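Local coordinates for protein C-1-tetrahydrofolate synthase, cytoplasmic, putative (Trypanosoma brucei, PDB 4CJX) that probably interconverts one-carbon forms of tetrahydrofolate as an NADP-dependent methylenetetrahydrofolate dehydrogenase and methenyltetrahydrofolate cyclohydrolase, working as a homodimer, at residues Y288-P291 with G295-P298; S169-L174 with I255-T260; I62-R67 with E100-E105. All coordinates share one frame; numbering follows the deposited sequence.

In the fold
From the N terminus, contact 3 comes first, joining strand 58-64 to helix 99-110 in the catalytic domain and closing a loop of 32 intervening residues. Contact 2 then spans 80 residues, bringing helix 166-178 onto the end of strand 253-256 in the NAD(P)-binding domain. Contact 1 follows, a tight turn of three residues between strand 288-289 and helix 296-316. The three loops run in series; none nests or crosses. Contacts 1 and 2 adjoin, since their strands are neighbours in one parallel sheet, and Thr-290 and Val-296 touch residues 255-256. Contact 3 stands apart, its centre about 26 Å from that of contact 2 and 30 Å from that of contact 1.

Contact 1: Y288-P291 with G295-P298; sequences YITP and GVGP. With 9L9 ((2S)-2-[[4-[[2,4-bis(azanyl)-6-oxidanylidene-1H-pyrimidin-5-yl]carbamoylamino]phenyl]carbonylamino]pentanedioic acid), chain G.
One water ties Thr-290 and Pro-291 to Val-296, where no direct hydrogen bond joins the two segments. It sits 2.9 Å from Thr-290 OG1, lies 2.8 Å from Pro-291 O, to which it can donate though other acceptors may share its protons, and accepts from Val-296 N at 2.9 Å, so the amide of Val-296, at the approach to helix 296-316, is satisfied by solvent. The Thr-290 hydroxyl lies between its own backbone N and carbonyl carbon (chi1 64°), a setting that lets OG1 face the water and also bond to Asp-256 N on the neighbouring strand. The rest is close packing around Gly-295. Gly-295 N comes within 3.1 Å of Pro-291 O at an angle too poor for a hydrogen bond, Gly-295 CA makes a CH···O approach to the same oxygen at 3.3 Å, and Pro-291 CD lies 3.9 Å from Gly-295 CA. Val-296 turns its CG2 methyl to Thr-290 OG1, while its side chain also packs on Ala-170 and Leu-174 of helix 166-178. Past this tight reversal the bare backbone of Gly-297 runs alongside the inhibitor 9L9, with Gly-297 C 3.3 Å from 9L9 O7B. The ring of Pro-298 meets the inhibitor's alpha-carboxylate through CG and CD, each 3.6 Å from 9L9 O. The helix N terminus would probably favour that negative charge. The turn belongs to the Pro-Gly-Gly-Val-Gly-Pro signature of the FolD family, here lining the folate-site inhibitor pocket.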
loop_
_atom_site.group_PDB
_atom_site.type_symbol
_atom_site.label_atom_id
_atom_site.label_comp_id
_atom_site.label_asym_id
_atom_site.label_seq_id
_atom_site.Cartn_x
_atom_site.Cartn_y
_atom_site.Cartn_z
ATOM N N TYR B 288 -14.195 23.684 -0.304
ATOM C CA TYR B 288 -15.149 22.573 -0.218
ATOM C C TYR B 288 -14.948 21.820 1.093
ATOM O O TYR B 288 -13.830 21.647 1.567
ATOM C CB TYR B 288 -14.958 21.575 -1.372
ATOM C CG TYR B 288 -15.148 22.135 -2.739
ATOM C CD1 TYR B 288 -16.414 22.246 -3.289
ATOM C CD2 TYR B 288 -14.067 22.544 -3.492
ATOM C CE1 TYR B 288 -16.596 22.756 -4.565
ATOM C CE2 TYR B 288 -14.241 23.068 -4.761
ATOM C CZ TYR B 288 -15.504 23.158 -5.303
ATOM O OH TYR B 288 -15.680 23.688 -6.558
ATOM N N ILE B 289 -16.041 21.343 1.647
ATOM C CA ILE B 289 -16.006 20.573 2.870
ATOM C C ILE B 289 -17.195 19.602 2.891
ATOM O O ILE B 289 -18.216 19.866 2.270
ATOM C CB ILE B 289 -16.025 21.512 4.075
ATOM C CG1 ILE B 289 -15.753 20.742 5.369
ATOM C CG2 ILE B 289 -17.369 22.228 4.172
ATOM C CD1 ILE B 289 -15.416 21.646 6.543
ATOM N N THR B 290 -17.038 18.466 3.570
ATOM C CA THR B 290 -18.154 17.554 3.764
ATOM C C THR B 290 -18.544 17.477 5.241
ATOM O O THR B 290 -17.659 17.427 6.119
ATOM C CB THR B 290 -17.860 16.134 3.292
ATOM O OG1 THR B 290 -16.806 15.577 4.089
ATOM C CG2 THR B 290 -17.485 16.105 1.822
ATOM N N PRO B 291 -19.868 17.411 5.520
ATOM C CA PRO B 291 -20.372 17.370 6.861
ATOM C C PRO B 291 -20.433 15.939 7.386
ATOM O O PRO B 291 -20.410 14.978 6.616
ATOM C CB PRO B 291 -21.787 17.920 6.694
ATOM C CG PRO B 291 -22.222 17.358 5.378
ATOM C CD PRO B 291 -20.962 17.252 4.546
ATOM N N GLY B 295 -22.114 13.150 4.804
ATOM C CA GLY B 295 -21.071 13.430 3.818
ATOM C C GLY B 295 -20.554 12.132 3.256
ATOM O O GLY B 295 -21.176 11.549 2.361
ATOM N N VAL B 296 -19.448 11.644 3.807
ATOM C CA VAL B 296 -18.821 10.447 3.299
ATOM C C VAL B 296 -19.676 9.174 3.518
ATOM O O VAL B 296 -19.714 8.310 2.652
ATOM C CB VAL B 296 -17.387 10.279 3.861
ATOM C CG1 VAL B 296 -16.791 8.948 3.430
ATOM C CG2 VAL B 296 -16.498 11.406 3.376
ATOM N N GLY B 297 -20.382 9.109 4.651
ATOM C CA GLY B 297 -21.079 7.924 5.054
ATOM C C GLY B 297 -22.113 7.385 4.073
ATOM O O GLY B 297 -22.109 6.187 3.748
ATOM N N PRO B 298 -23.022 8.253 3.615
ATOM C CA PRO B 298 -24.018 7.724 2.690
ATOM C C PRO B 298 -23.384 7.252 1.376
ATOM O O PRO B 298 -23.830 6.235 0.811
ATOM C CB PRO B 298 -24.988 8.904 2.479
ATOM C CG PRO B 298 -24.750 9.786 3.675
ATOM C CD PRO B 298 -23.312 9.637 4.020
HETATM N N2A 9L9 G . -16.641 -4.468 6.479
HETATM N N1 9L9 G . -16.762 -2.510 7.896
HETATM C C2 9L9 G . -16.840 -3.022 6.645
HETATM N N3 9L9 G . -17.083 -2.232 5.522
HETATM C C4 9L9 G . -17.247 -0.877 5.842
HETATM O O4A 9L9 G . -17.450 -0.197 4.848
HETATM N N5A 9L9 G . -17.502 1.000 7.374
HETATM C C5 9L9 G . -17.160 -0.318 7.124
HETATM C C6 9L9 G . -16.934 -1.193 8.139
HETATM N N7 9L9 G . -16.830 -0.703 9.513
HETATM O O8A 9L9 G . -19.689 0.822 6.749
HETATM N N9 9L9 G . -18.911 2.772 7.561
HETATM C C1B 9L9 G . -20.040 3.534 7.451
HETATM C C2B 9L9 G . -20.032 4.790 8.090
HETATM C C3B 9L9 G . -21.140 5.640 8.057
HETATM C C4B 9L9 G . -22.306 5.267 7.384
HETATM C C5B 9L9 G . -22.298 4.031 6.700
HETATM C C6B 9L9 G . -21.192 3.172 6.741
HETATM C C7B 9L9 G . -23.477 6.229 7.296
HETATM O O7B 9L9 G . -24.178 6.152 6.315
HETATM C CAW 9L9 G . -18.764 1.465 7.219
HETATM N N 9L9 G . -23.693 7.198 8.213
HETATM C CA 9L9 G . -24.728 8.221 8.127
HETATM C C 9L9 G . -24.068 9.518 7.722
HETATM O OXT 9L9 G . -22.858 9.631 7.968
HETATM C CB 9L9 G . -25.422 8.530 9.433
HETATM C CG 9L9 G . -25.425 7.336 10.367
HETATM C CD 9L9 G . -26.440 7.575 11.440
HETATM O OE1 9L9 G . -27.602 7.789 11.095
HETATM O OE2 9L9 G . -26.077 7.553 12.625
HETATM O O 9L9 G . -24.722 10.444 7.185
HETATM O O HOH W 1 -18.211 13.529 5.582
#

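Contact 2: S169-L174 with I255-T260; sequences SAVMEL and IDVGTT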
loop_
_atom_site.group_PDB
_atom_site.type_symbol
_atom_site.label_atom_id
_atom_site.label_comp_id
_atom_site.label_asym_id
_atom_site.label_seq_id
_atom_site.Cartn_x
_atom_site.Cartn_y
_atom_site.Cartn_z
ATOM N N SER B 169 -13.274 4.663 -1.898
ATOM C CA SER B 169 -14.000 4.967 -3.106
ATOM C C SER B 169 -14.942 6.199 -2.984
ATOM O O SER B 169 -15.053 7.005 -3.910
ATOM C CB SER B 169 -14.791 3.750 -3.466
ATOM O OG SER B 169 -15.286 3.894 -4.745
ATOM N N ALA B 170 -15.641 6.291 -1.854
ATOM C CA ALA B 170 -16.543 7.383 -1.562
ATOM C C ALA B 170 -15.782 8.716 -1.507
ATOM O O ALA B 170 -16.284 9.701 -2.005
ATOM C CB ALA B 170 -17.253 7.139 -0.243
ATOM N N VAL B 171 -14.581 8.724 -0.927
ATOM C CA VAL B 171 -13.758 9.925 -0.873
ATOM C C VAL B 171 -13.439 10.394 -2.273
ATOM O O VAL B 171 -13.568 11.594 -2.588
ATOM C CB VAL B 171 -12.438 9.701 -0.109
ATOM C CG1 VAL B 171 -11.486 10.848 -0.342
ATOM C CG2 VAL B 171 -12.703 9.538 1.381
ATOM N N MET B 172 -13.014 9.451 -3.117
ATOM C CA MET B 172 -12.631 9.802 -4.474
ATOM C C MET B 172 -13.854 10.305 -5.236
ATOM O O MET B 172 -13.766 11.263 -6.009
ATOM C CB MET B 172 -11.960 8.609 -5.208
ATOM C CG MET B 172 -10.636 8.139 -4.619
ATOM S SD MET B 172 -9.471 9.452 -4.217
ATOM C CE MET B 172 -8.825 9.917 -5.822
ATOM N N GLU B 173 -15.010 9.700 -4.977
ATOM C CA GLU B 173 -16.253 10.153 -5.603
ATOM C C GLU B 173 -16.646 11.577 -5.154
ATOM O O GLU B 173 -17.138 12.374 -5.960
ATOM C CB GLU B 173 -17.383 9.156 -5.313
ATOM C CG GLU B 173 -18.774 9.567 -5.785
ATOM C CD GLU B 173 -18.945 9.607 -7.307
ATOM O OE1 GLU B 173 -18.114 9.051 -8.060
ATOM O OE2 GLU B 173 -19.940 10.220 -7.742
ATOM N N LEU B 174 -16.448 11.886 -3.877
ATOM C CA LEU B 174 -16.737 13.225 -3.404
ATOM C C LEU B 174 -15.756 14.270 -3.962
ATOM O O LEU B 174 -16.178 15.369 -4.280
ATOM C CB LEU B 174 -16.813 13.258 -1.879
ATOM C CG LEU B 174 -18.073 12.527 -1.391
ATOM C CD1 LEU B 174 -18.057 12.405 0.104
ATOM C CD2 LEU B 174 -19.350 13.219 -1.814
ATOM N N ILE B 255 -12.299 16.618 3.237
ATOM C CA ILE B 255 -13.159 15.456 3.217
ATOM C C ILE B 255 -13.059 14.794 4.579
ATOM O O ILE B 255 -12.009 14.266 4.957
ATOM C CB ILE B 255 -12.752 14.422 2.160
ATOM C CG1 ILE B 255 -12.484 15.046 0.801
ATOM C CG2 ILE B 255 -13.834 13.362 2.030
ATOM C CD1 ILE B 255 -13.637 15.826 0.215
ATOM N N ASP B 256 -14.169 14.835 5.311
ATOM C CA ASP B 256 -14.226 14.340 6.669
ATOM C C ASP B 256 -14.816 12.935 6.752
ATOM O O ASP B 256 -16.034 12.759 6.720
ATOM C CB ASP B 256 -15.034 15.310 7.534
ATOM C CG ASP B 256 -14.846 15.067 9.004
ATOM O OD1 ASP B 256 -14.233 14.037 9.357
ATOM O OD2 ASP B 256 -15.312 15.908 9.825
ATOM N N VAL B 257 -13.945 11.951 6.909
ATOM C CA VAL B 257 -14.328 10.539 7.022
ATOM C C VAL B 257 -14.608 10.091 8.466
ATOM O O VAL B 257 -15.191 9.053 8.679
ATOM C CB VAL B 257 -13.221 9.637 6.415
ATOM C CG1 VAL B 257 -13.703 8.197 6.269
ATOM C CG2 VAL B 257 -12.791 10.186 5.069
ATOM N N GLY B 258 -14.207 10.872 9.458
ATOM C CA GLY B 258 -14.456 10.510 10.848
ATOM C C GLY B 258 -15.929 10.257 11.126
ATOM O O GLY B 258 -16.799 10.987 10.638
ATOM N N THR B 259 -16.221 9.208 11.888
ATOM C CA THR B 259 -17.577 8.957 12.359
ATOM C C THR B 259 -17.456 8.447 13.784
ATOM O O THR B 259 -17.659 7.259 14.015
ATOM C CB THR B 259 -18.273 7.843 11.548
ATOM O OG1 THR B 259 -17.361 6.740 11.399
ATOM C CG2 THR B 259 -18.697 8.337 10.174
ATOM N N THR B 260 -17.110 9.315 14.729
ATOM C CA THR B 260 -16.887 8.879 16.087
ATOM C C THR B 260 -18.113 9.126 16.999
ATOM O O THR B 260 -18.609 10.247 17.082
ATOM C CB THR B 260 -15.657 9.574 16.685
ATOM O OG1 THR B 260 -14.501 9.291 15.879
ATOM C CG2 THR B 260 -15.418 9.126 18.160
#
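Apolar helix-on-sheet packing joins Val-171 of helix 166-178 to Ile-255 and Val-257 at the C-terminal end of strand 253-256, in the buried interior of the NAD(P)-binding domain. Both methyls of Val-171 take part. With CG1 anti to the backbone N (chi1 167°), CG2 lies anti to the carbonyl carbon, 3.7 Å from Val-257 CG2 and 4.0 Å from Ile-255 CG2; CG1 reaches the same Ile-255 methyl at 4.2 Å. The valine pair meets at about a right angle, one methyl against another. Ile-255 points its side chain at the helix, and Asp-256 turns the opposite way, as alternation along a strand requires. Just past the strand an Asx turn shapes the backbone: Asp-256 OD1 accepts from Gly-258 N at 3.2 Å, on its anti side and 30° out of the carboxylate plane. Asp-276 N bonds the same oxygen and Val-277 N bonds OD2, so three backbone amides hold the carboxylate. Val-171 also touches Val-200 of helix 197-206, and Ile-255 packs on Val-296 of helix 296-316. Beyond the turn lies Thr-259, a residue of the NADP-binding site, in keeping with the Rossmann-type fold, whose parallel strands deliver cofactor-binding loops at their C-terminal ends.

Contact 3: I62-R67 with E100-E105; sequences IICGKR and EALERE. Unlike the reference sequence in segment 100-105: Ala-101 (reference Thr).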
loop_
_atom_site.group_PDB
_atom_site.type_symbol
_atom_site.label_atom_id
_atom_site.label_comp_id
_atom_site.label_asym_id
_atom_site.label_seq_id
_atom_site.Cartn_x
_atom_site.Cartn_y
_atom_site.Cartn_z
ATOM N N ILE B 62 -22.688 -9.624 7.242
ATOM C CA ILE B 62 -22.532 -10.338 8.486
ATOM C C ILE B 62 -22.168 -9.341 9.571
ATOM O O ILE B 62 -21.201 -8.610 9.447
ATOM C CB ILE B 62 -21.399 -11.375 8.386
ATOM C CG1 ILE B 62 -21.704 -12.418 7.294
ATOM C CG2 ILE B 62 -21.173 -12.047 9.730
ATOM C CD1 ILE B 62 -20.546 -13.354 7.001
ATOM N N ILE B 63 -22.956 -9.312 10.635
ATOM C CA ILE B 63 -22.638 -8.521 11.804
ATOM C C ILE B 63 -22.477 -9.444 13.008
ATOM O O ILE B 63 -23.290 -10.343 13.229
ATOM C CB ILE B 63 -23.694 -7.418 12.039
ATOM C CG1 ILE B 63 -23.326 -6.563 13.260
ATOM C CG2 ILE B 63 -25.084 -8.003 12.233
ATOM C CD1 ILE B 63 -24.196 -5.328 13.418
ATOM N N CYS B 64 -21.390 -9.247 13.746
ATOM C CA CYS B 64 -21.142 -9.955 14.990
ATOM C C CYS B 64 -21.340 -8.966 16.143
ATOM O O CYS B 64 -20.793 -7.864 16.118
ATOM C CB CYS B 64 -19.714 -10.502 15.032
ATOM S SG CYS B 64 -19.293 -11.711 13.754
ATOM N N GLY B 65 -22.124 -9.365 17.142
ATOM C CA GLY B 65 -22.354 -8.555 18.326
ATOM C C GLY B 65 -23.391 -7.482 18.084
ATOM O O GLY B 65 -24.115 -7.509 17.089
ATOM N N LYS B 66 -23.445 -6.515 18.985
ATOM C CA LYS B 66 -24.525 -5.522 18.982
ATOM C C LYS B 66 -24.049 -4.083 19.192
ATOM O O LYS B 66 -24.777 -3.289 19.789
ATOM C CB LYS B 66 -25.565 -5.859 20.077
ATOM C CG LYS B 66 -26.110 -7.279 20.063
ATOM C CD LYS B 66 -26.829 -7.636 18.759
ATOM C CE LYS B 66 -27.129 -9.127 18.663
ATOM N NZ LYS B 66 -28.241 -9.478 19.600
ATOM N N ARG B 67 -22.857 -3.735 18.710
ATOM C CA ARG B 67 -22.467 -2.323 18.656
ATOM C C ARG B 67 -23.550 -1.570 17.918
ATOM O O ARG B 67 -23.871 -1.935 16.778
ATOM C CB ARG B 67 -21.187 -2.122 17.851
ATOM C CG ARG B 67 -19.877 -2.379 18.553
ATOM C CD ARG B 67 -18.740 -2.133 17.561
ATOM N NE ARG B 67 -18.567 -0.701 17.327
ATOM C CZ ARG B 67 -17.754 0.081 18.026
ATOM N NH1 ARG B 67 -17.005 -0.427 18.998
ATOM N NH2 ARG B 67 -17.691 1.384 17.764
ATOM N N GLU B 100 -14.663 -20.811 14.184
ATOM C CA GLU B 100 -15.184 -21.805 13.247
ATOM C C GLU B 100 -16.564 -21.453 12.720
ATOM O O GLU B 100 -16.820 -21.587 11.525
ATOM C CB GLU B 100 -15.256 -23.197 13.885
ATOM C CG GLU B 100 -15.890 -24.231 12.961
ATOM C CD GLU B 100 -16.195 -25.532 13.644
ATOM O OE1 GLU B 100 -16.491 -25.518 14.860
ATOM O OE2 GLU B 100 -16.158 -26.575 12.959
ATOM N N ALA B 101 -17.459 -21.042 13.613
ATOM C CA ALA B 101 -18.813 -20.652 13.210
ATOM C C ALA B 101 -18.803 -19.460 12.242
ATOM O O ALA B 101 -19.544 -19.451 11.260
ATOM C CB ALA B 101 -19.662 -20.349 14.437
ATOM N N LEU B 102 -17.940 -18.478 12.493
ATOM C CA LEU B 102 -17.820 -17.319 11.601
ATOM C C LEU B 102 -17.311 -17.715 10.208
ATOM O O LEU B 102 -17.859 -17.306 9.198
ATOM C CB LEU B 102 -16.902 -16.252 12.222
ATOM C CG LEU B 102 -16.564 -15.023 11.362
ATOM C CD1 LEU B 102 -17.821 -14.336 10.850
ATOM C CD2 LEU B 102 -15.708 -14.017 12.124
ATOM N N GLU B 103 -16.260 -18.525 10.172
ATOM C CA GLU B 103 -15.690 -18.987 8.916
ATOM C C GLU B 103 -16.658 -19.876 8.124
ATOM O O GLU B 103 -16.739 -19.770 6.900
ATOM C CB GLU B 103 -14.365 -19.689 9.193
ATOM C CG GLU B 103 -13.311 -18.724 9.740
ATOM C CD GLU B 103 -11.963 -19.360 10.039
ATOM O OE1 GLU B 103 -11.891 -20.579 10.225
ATOM O OE2 GLU B 103 -10.955 -18.623 10.094
ATOM N N ARG B 104 -17.415 -20.723 8.822
ATOM C CA ARG B 104 -18.397 -21.594 8.169
ATOM C C ARG B 104 -19.497 -20.787 7.481
ATOM O O ARG B 104 -19.964 -21.130 6.394
ATOM N N GLU B 105 -19.906 -19.703 8.127
ATOM C CA GLU B 105 -20.893 -18.806 7.561
ATOM C C GLU B 105 -20.353 -18.069 6.296
ATOM O O GLU B 105 -21.048 -17.929 5.276
ATOM C CB GLU B 105 -21.324 -17.824 8.647
ATOM C CG GLU B 105 -22.552 -17.021 8.298
ATOM C CD GLU B 105 -23.735 -17.904 7.975
ATOM O OE1 GLU B 105 -24.070 -18.793 8.795
ATOM O OE2 GLU B 105 -24.338 -17.708 6.894
#
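Strand 62-64 and helix 100-105 run nearly antiparallel, at 170° between their N-to-C directions, and their axes come within 11.0 Å. The backbones stay well apart: Ile-62 CA lies 8.7 Å from Glu-105 CA, and Cys-64 CA is 8.8 Å from Leu-102 CA. Side chains bridge that gap without any hydrogen bond. Ile-62 and Cys-64, two residues apart on the strand, both point to the helix, while Ile-63 between them turns to the other face. Leu-102 works through a single methyl. Its CG stands anti to the backbone N (chi1 175°), carrying CD1 across to the strand, where it meets Ile-62 CG2 and Cys-64 SG, each at 4.2 Å. The methyl thus touches the two strand residues at once, the sulfur of Cys-64 serving as an apolar surface. One turn further along the helix, Glu-105 adds its aliphatic part: its CG approaches Ile-62 CD1 at 4.4 Å, at the end of the extended isoleucine chain (chi2 172°). Ile-62 therefore takes part in both the Leu-102 and the Glu-105 contact, one through CG2 and the other through CD1. Glu-105 contributes methylene packing here, and its carboxylate makes no bond to the strand. In the catalytic domain, strand 58-64 is the middle one of a three-stranded parallel sheet, flanked by 87-93 and 117-120. Helix 99-110 makes the beta-alpha-beta crossover between those two outer strands and so lies over the central one, where Val-106 and Leu-109 extend the packing on Ile-62. Helix 68-83 covers the other face, against Ile-63.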